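Local coordinates for aminotransferase, classes I and II (Silicibacter pomeroyi DSS-3, PDB 3H14), which probably catalyses amino-group transfer from L-aspartate to 2-oxoglutarate, giving oxaloacetate and L-glutamate, with pyridoxal 5'-phosphate as cofactor, at residues A[12-17]-A[128-133]; A[329-334]-A[342-347]. All coordinates share one frame; numbering follows the deposited sequence.

Contact 1 of 2, residues A[12-17]-A[128-133]; sequences DPFIVM and YRQILR
Asp-12 and Gln-130 are joined by two hydrogen bonds that use both ends of the glutamine amide. The backbone N of Asp-12 donates to Gln-130 OE1 at 3.0 Å, nearly straight but from above the carbonyl plane. In return Gln-130 NE2 donates to Asp-12 OD2 at 3.1 Å; the acceptor lies close to the amide plane, while the carboxylate is met from above its own, the two planes being 60° apart. With one end accepting and the other donating, the amide has its flip state fixed. A bend at chi2 (-59°) turns it toward the loop, and Gln-130 CG rests obliquely against Phe-14 CE1, 4.1 Å away. With an alanine here, the Asp-12 N-H and carboxylate would probably be left without these mates, and the Phe-14 ring without its CG neighbour. Arg-129 and Arg-133 stand near the carboxylate without touching it and may favour its charge a little; they bond to Asp-141 and Ser-7 O respectively. Phe-14 also leans on Pro-126 and Ser-127. This surface contact ties the N-terminal loop to a helix flanking the seven-stranded mixed sheet of the large domain, as in class I aminotransferases.

Contact 2 of 2, residues A[329-334]-A[342-347]; sequences AFAAEI and VTPGLD
Ile-334 meets Val-342 with the same CD1 methyl that lies over one face of the Phe-330 ring. Ile-334 CD1 sits 3.8 Å above the plane of the Phe-330 ring and over its centre, while Glu-333 OE1 lies in plane at the ring edge. From there Ile-334 CD1 reaches across to Val-342 CG2, 4.0 Å away, the two side chains crossing at about a right angle. One methyl thus links an aromatic face on the helix to the strand. Across the contact, the pyrrolidine ring of Pro-344 presents its CG and CD to Ala-331 CB, the nearer being Pro-344 CG at 3.8 Å.

The Ala-331 side chain points toward the strand, and its CB meets both Val-342 and Pro-344. Ala-331 CB touches Val-342 CG2 at 4.0 Å and lies 3.8 Å from Val-342 O. With chi1 at -55°, Val-342 puts CG2 in the crowded position between backbone N and carbonyl carbon, and that methyl is the one that meets both Ala-331 and Ile-334.

No direct hydrogen bond joins the segments; a water does the job instead. It donates to Ala-331 O at 2.6 Å and accepts from Val-342 N at 3.1 Å, bridging helix backbone to strand backbone. Val-342 O fares worse: it is buried beside the alanine methyl and finds no hydrogen-bond partner in the model.

Helix 327-338 therefore packs on strand 340-344, which follows it directly in the chain. Thr-343 bonds through its backbone to Arg-358, placing this strand beside antiparallel strand 356-360 in the four-stranded sheet. Ile-334 also touches Leu-375 and Phe-378 of helix 365-381, and Val-342 rests on Leu-357 and Phe-359 of strand 356-360, so the contact forms part of the apolar layer between helices and sheet.

The centres of the two contacts lie about 16 Å apart, and they come in series: contact 1 closes before contact 2 opens. Contact 1 involves a helix beside the seven-stranded sheet, contact 2 a helix and strand of the four-stranded one. They are joined chiefly through Asp-347, at the end of segment 342-347. Asp-347 OD1 probably accepts a hydrogen bond from Ile-15 N at 2.7 Å, OD2 takes Val-16 N, and Asp-347 O probably accepts one from Arg-129 NH1 at 2.9 Å. Val-16 also packs against Thr-343. The loop before helix 17-28 and Arg-129 together connect the two sheet systems, consistent with the large and small domains of class I aminotransferases.

Contact 1 of 2, residues A[12-17]-A[128-133]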
loop_
_atom_site.group_PDB
_atom_site.type_symbol
_atom_site.label_atom_id
_atom_site.label_comp_id
_atom_site.label_asym_id
_atom_site.label_seq_id
_atom_site.Cartn_x
_atom_site.Cartn_y
_atom_site.Cartn_z
ATOM N N ASP A 12 -14.244 -10.327 5.579
ATOM C CA ASP A 12 -13.563 -11.566 5.154
ATOM C C ASP A 12 -12.191 -11.733 5.825
ATOM O O ASP A 12 -11.411 -10.780 5.853
ATOM C CB ASP A 12 -13.278 -11.506 3.656
ATOM C CG ASP A 12 -14.526 -11.407 2.785
ATOM O OD1 ASP A 12 -15.622 -11.873 3.173
ATOM O OD2 ASP A 12 -14.371 -10.882 1.654
ATOM N N PRO A 13 -11.863 -12.942 6.314
ATOM C CA PRO A 13 -10.526 -13.204 6.903
ATOM C C PRO A 13 -9.480 -13.258 5.800
ATOM O O PRO A 13 -9.780 -13.748 4.711
ATOM C CB PRO A 13 -10.675 -14.581 7.533
ATOM C CG PRO A 13 -11.679 -15.247 6.697
ATOM C CD PRO A 13 -12.685 -14.155 6.291
ATOM N N PHE A 14 -8.285 -12.754 6.071
ATOM C CA PHE A 14 -7.270 -12.622 5.044
ATOM C C PHE A 14 -6.651 -13.968 4.752
ATOM O O PHE A 14 -6.170 -14.645 5.655
ATOM C CB PHE A 14 -6.208 -11.600 5.444
ATOM C CG PHE A 14 -6.668 -10.162 5.317
ATOM C CD1 PHE A 14 -7.701 -9.808 4.435
ATOM C CD2 PHE A 14 -6.059 -9.168 6.058
ATOM C CE1 PHE A 14 -8.124 -8.486 4.319
ATOM C CE2 PHE A 14 -6.459 -7.854 5.934
ATOM C CZ PHE A 14 -7.498 -7.511 5.063
ATOM N N ILE A 15 -6.690 -14.344 3.481
ATOM C CA ILE A 15 -6.215 -15.644 3.026
ATOM C C ILE A 15 -4.755 -15.826 3.383
ATOM O O ILE A 15 -4.319 -16.962 3.584
ATOM C CB ILE A 15 -6.421 -15.830 1.477
ATOM C CG1 ILE A 15 -7.915 -15.834 1.106
ATOM C CG2 ILE A 15 -5.742 -17.082 0.972
ATOM C CD1 ILE A 15 -8.755 -16.833 1.884
ATOM N N VAL A 16 -4.003 -14.718 3.487
ATOM C CA VAL A 16 -2.561 -14.801 3.767
ATOM C C VAL A 16 -2.242 -15.360 5.163
ATOM O O VAL A 16 -1.101 -15.742 5.432
ATOM C CB VAL A 16 -1.824 -13.447 3.523
ATOM C CG1 VAL A 16 -2.169 -12.404 4.580
ATOM C CG2 VAL A 16 -0.291 -13.668 3.423
HETATM N N MSE A 17 -3.261 -15.441 6.023
HETATM C CA MSE A 17 -3.114 -15.941 7.395
HETATM C C MSE A 17 -2.728 -17.418 7.438
HETATM O O MSE A 17 -1.998 -17.832 8.328
HETATM C CB MSE A 17 -4.413 -15.720 8.185
HETATM C CG MSE A 17 -4.839 -14.239 8.298
HETATM SE SE MSE A 17 -3.580 -13.195 9.353
HETATM C CE MSE A 17 -3.838 -11.368 8.655
ATOM N N TYR A 128 -9.111 -2.178 1.418
ATOM C CA TYR A 128 -10.027 -1.166 0.880
ATOM C C TYR A 128 -11.456 -1.661 0.924
ATOM O O TYR A 128 -12.324 -0.967 1.481
ATOM C CB TYR A 128 -9.752 -0.792 -0.583
ATOM C CG TYR A 128 -8.469 -0.102 -0.957
ATOM C CD1 TYR A 128 -7.776 0.712 -0.082
ATOM C CD2 TYR A 128 -7.990 -0.209 -2.273
ATOM C CE1 TYR A 128 -6.617 1.325 -0.471
ATOM C CE2 TYR A 128 -6.846 0.420 -2.669
ATOM C CZ TYR A 128 -6.151 1.183 -1.770
ATOM O OH TYR A 128 -4.993 1.794 -2.197
ATOM N N ARG A 129 -11.724 -2.822 0.309
ATOM C CA ARG A 129 -13.099 -3.364 0.254
ATOM C C ARG A 129 -13.650 -3.666 1.633
ATOM O O ARG A 129 -14.817 -3.442 1.872
ATOM C CB ARG A 129 -13.258 -4.583 -0.688
ATOM C CG ARG A 129 -12.486 -5.823 -0.275
ATOM C CD ARG A 129 -12.696 -6.975 -1.314
ATOM N NE ARG A 129 -12.075 -6.641 -2.585
ATOM C CZ ARG A 129 -10.823 -6.949 -2.921
ATOM N NH1 ARG A 129 -10.044 -7.644 -2.100
ATOM N NH2 ARG A 129 -10.346 -6.571 -4.104
ATOM N N GLN A 130 -12.797 -4.111 2.549
ATOM C CA GLN A 130 -13.243 -4.478 3.870
ATOM C C GLN A 130 -13.607 -3.272 4.740
ATOM O O GLN A 130 -14.609 -3.307 5.452
ATOM C CB GLN A 130 -12.186 -5.342 4.609
ATOM C CG GLN A 130 -11.744 -6.632 3.874
ATOM C CD GLN A 130 -12.870 -7.604 3.575
ATOM O OE1 GLN A 130 -13.864 -7.678 4.300
ATOM N NE2 GLN A 130 -12.713 -8.371 2.493
ATOM N N ILE A 131 -12.762 -2.260 4.730
ATOM C CA ILE A 131 -13.019 -0.999 5.469
ATOM C C ILE A 131 -14.272 -0.324 4.928
ATOM O O ILE A 131 -15.100 0.130 5.695
ATOM C CB ILE A 131 -11.845 -0.022 5.386
ATOM C CG1 ILE A 131 -10.634 -0.567 6.127
ATOM C CG2 ILE A 131 -12.220 1.402 5.974
ATOM C CD1 ILE A 131 -9.329 0.266 5.891
ATOM N N LEU A 132 -14.431 -0.271 3.607
ATOM C CA LEU A 132 -15.675 0.269 3.034
ATOM C C LEU A 132 -16.927 -0.458 3.499
ATOM O O LEU A 132 -17.894 0.149 3.976
ATOM C CB LEU A 132 -15.582 0.308 1.518
ATOM C CG LEU A 132 -14.672 1.399 0.947
ATOM C CD1 LEU A 132 -14.221 1.069 -0.497
ATOM C CD2 LEU A 132 -15.346 2.793 0.966
ATOM N N ARG A 133 -16.893 -1.787 3.457
ATOM C CA ARG A 133 -18.019 -2.592 3.916
ATOM C C ARG A 133 -18.273 -2.434 5.427
ATOM O O ARG A 133 -19.435 -2.361 5.879
ATOM C CB ARG A 133 -17.700 -4.070 3.616
ATOM C CG ARG A 133 -18.869 -4.989 3.681
ATOM C CD ARG A 133 -18.464 -6.502 3.540
ATOM N NE ARG A 133 -19.636 -7.374 3.700
ATOM C CZ ARG A 133 -20.225 -7.627 4.869
ATOM N NH1 ARG A 133 -19.720 -7.108 5.981
ATOM N NH2 ARG A 133 -21.301 -8.410 4.923
#

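Contact 2 of 2, residues A[329-334]-A[342-347]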
loop_
_atom_site.group_PDB
_atom_site.type_symbol
_atom_site.label_atom_id
_atom_site.label_comp_id
_atom_site.label_asym_id
_atom_site.label_seq_id
_atom_site.Cartn_x
_atom_site.Cartn_y
_atom_site.Cartn_z
ATOM N N ALA A 329 -3.220 -23.113 -2.517
ATOM C CA ALA A 329 -2.525 -24.387 -2.391
ATOM C C ALA A 329 -1.072 -24.270 -2.831
ATOM O O ALA A 329 -0.185 -24.900 -2.249
ATOM C CB ALA A 329 -3.284 -25.528 -3.196
ATOM N N PHE A 330 -0.818 -23.519 -3.895
ATOM C CA PHE A 330 0.517 -23.346 -4.416
ATOM C C PHE A 330 1.404 -22.604 -3.420
ATOM O O PHE A 330 2.573 -22.963 -3.258
ATOM C CB PHE A 330 0.454 -22.594 -5.762
ATOM C CG PHE A 330 1.748 -22.530 -6.530
ATOM C CD1 PHE A 330 2.621 -23.589 -6.583
ATOM C CD2 PHE A 330 2.069 -21.382 -7.256
ATOM C CE1 PHE A 330 3.801 -23.504 -7.307
ATOM C CE2 PHE A 330 3.239 -21.315 -7.990
ATOM C CZ PHE A 330 4.100 -22.385 -8.020
ATOM N N ALA A 331 0.879 -21.547 -2.789
ATOM C CA ALA A 331 1.655 -20.836 -1.785
ATOM C C ALA A 331 1.974 -21.799 -0.634
ATOM O O ALA A 331 3.063 -21.793 -0.082
ATOM C CB ALA A 331 0.881 -19.595 -1.263
ATOM N N ALA A 332 1.017 -22.631 -0.258
ATOM C CA ALA A 332 1.227 -23.553 0.855
ATOM C C ALA A 332 2.346 -24.549 0.522
ATOM O O ALA A 332 3.151 -24.920 1.384
ATOM C CB ALA A 332 -0.039 -24.280 1.158
ATOM N N GLU A 333 2.380 -24.973 -0.730
ATOM C CA GLU A 333 3.376 -25.954 -1.204
ATOM C C GLU A 333 4.760 -25.297 -1.269
ATOM O O GLU A 333 5.786 -25.936 -0.941
ATOM C CB GLU A 333 2.945 -26.516 -2.583
ATOM C CG GLU A 333 4.013 -27.326 -3.333
ATOM C CD GLU A 333 3.702 -27.628 -4.832
ATOM O OE1 GLU A 333 2.673 -27.175 -5.412
ATOM O OE2 GLU A 333 4.535 -28.333 -5.443
ATOM N N ILE A 334 4.808 -24.050 -1.719
ATOM C CA ILE A 334 6.056 -23.293 -1.794
ATOM C C ILE A 334 6.646 -23.185 -0.372
ATOM O O ILE A 334 7.854 -23.460 -0.156
ATOM C CB ILE A 334 5.861 -21.906 -2.456
ATOM C CG1 ILE A 334 5.608 -22.033 -3.963
ATOM C CG2 ILE A 334 7.080 -20.965 -2.315
ATOM C CD1 ILE A 334 5.036 -20.754 -4.576
ATOM N N VAL A 342 5.095 -16.782 0.487
ATOM C CA VAL A 342 4.589 -15.882 -0.536
ATOM C C VAL A 342 3.090 -15.754 -0.327
ATOM O O VAL A 342 2.491 -16.567 0.376
ATOM C CB VAL A 342 4.929 -16.378 -1.967
ATOM C CG1 VAL A 342 6.462 -16.602 -2.101
ATOM C CG2 VAL A 342 4.135 -17.610 -2.320
ATOM N N THR A 343 2.461 -14.765 -0.962
ATOM C CA THR A 343 1.046 -14.478 -0.716
ATOM C C THR A 343 0.165 -14.835 -1.906
ATOM O O THR A 343 0.379 -14.313 -2.988
ATOM C CB THR A 343 0.824 -12.976 -0.468
ATOM O OG1 THR A 343 1.674 -12.542 0.618
ATOM C CG2 THR A 343 -0.641 -12.732 -0.120
ATOM N N PRO A 344 -0.855 -15.661 -1.693
ATOM C CA PRO A 344 -1.756 -15.913 -2.802
ATOM C C PRO A 344 -2.474 -14.631 -3.253
ATOM O O PRO A 344 -2.712 -13.735 -2.434
ATOM C CB PRO A 344 -2.772 -16.886 -2.226
ATOM C CG PRO A 344 -2.192 -17.412 -1.010
ATOM C CD PRO A 344 -1.208 -16.451 -0.504
ATOM N N GLY A 345 -2.824 -14.563 -4.535
ATOM C CA GLY A 345 -3.485 -13.409 -5.088
ATOM C C GLY A 345 -4.926 -13.172 -4.668
ATOM O O GLY A 345 -5.426 -12.061 -4.871
ATOM N N LEU A 346 -5.587 -14.175 -4.070
ATOM C CA LEU A 346 -7.017 -14.075 -3.761
ATOM C C LEU A 346 -7.405 -12.854 -2.896
ATOM O O LEU A 346 -8.462 -12.256 -3.131
ATOM C CB LEU A 346 -7.534 -15.356 -3.112
ATOM C CG LEU A 346 -7.571 -16.572 -4.036
ATOM C CD1 LEU A 346 -6.294 -17.415 -3.833
ATOM C CD2 LEU A 346 -8.817 -17.392 -3.787
ATOM N N ASP A 347 -6.555 -12.469 -1.940
ATOM C CA ASP A 347 -6.824 -11.264 -1.098
ATOM C C ASP A 347 -6.913 -9.985 -1.911
ATOM O O ASP A 347 -7.604 -9.047 -1.501
ATOM C CB ASP A 347 -5.733 -11.043 -0.037
ATOM C CG ASP A 347 -5.819 -12.015 1.156
ATOM O OD1 ASP A 347 -6.963 -12.434 1.552
ATOM O OD2 ASP A 347 -4.714 -12.336 1.704
HETATM O O HOH W 1 4.535 -19.797 0.573
#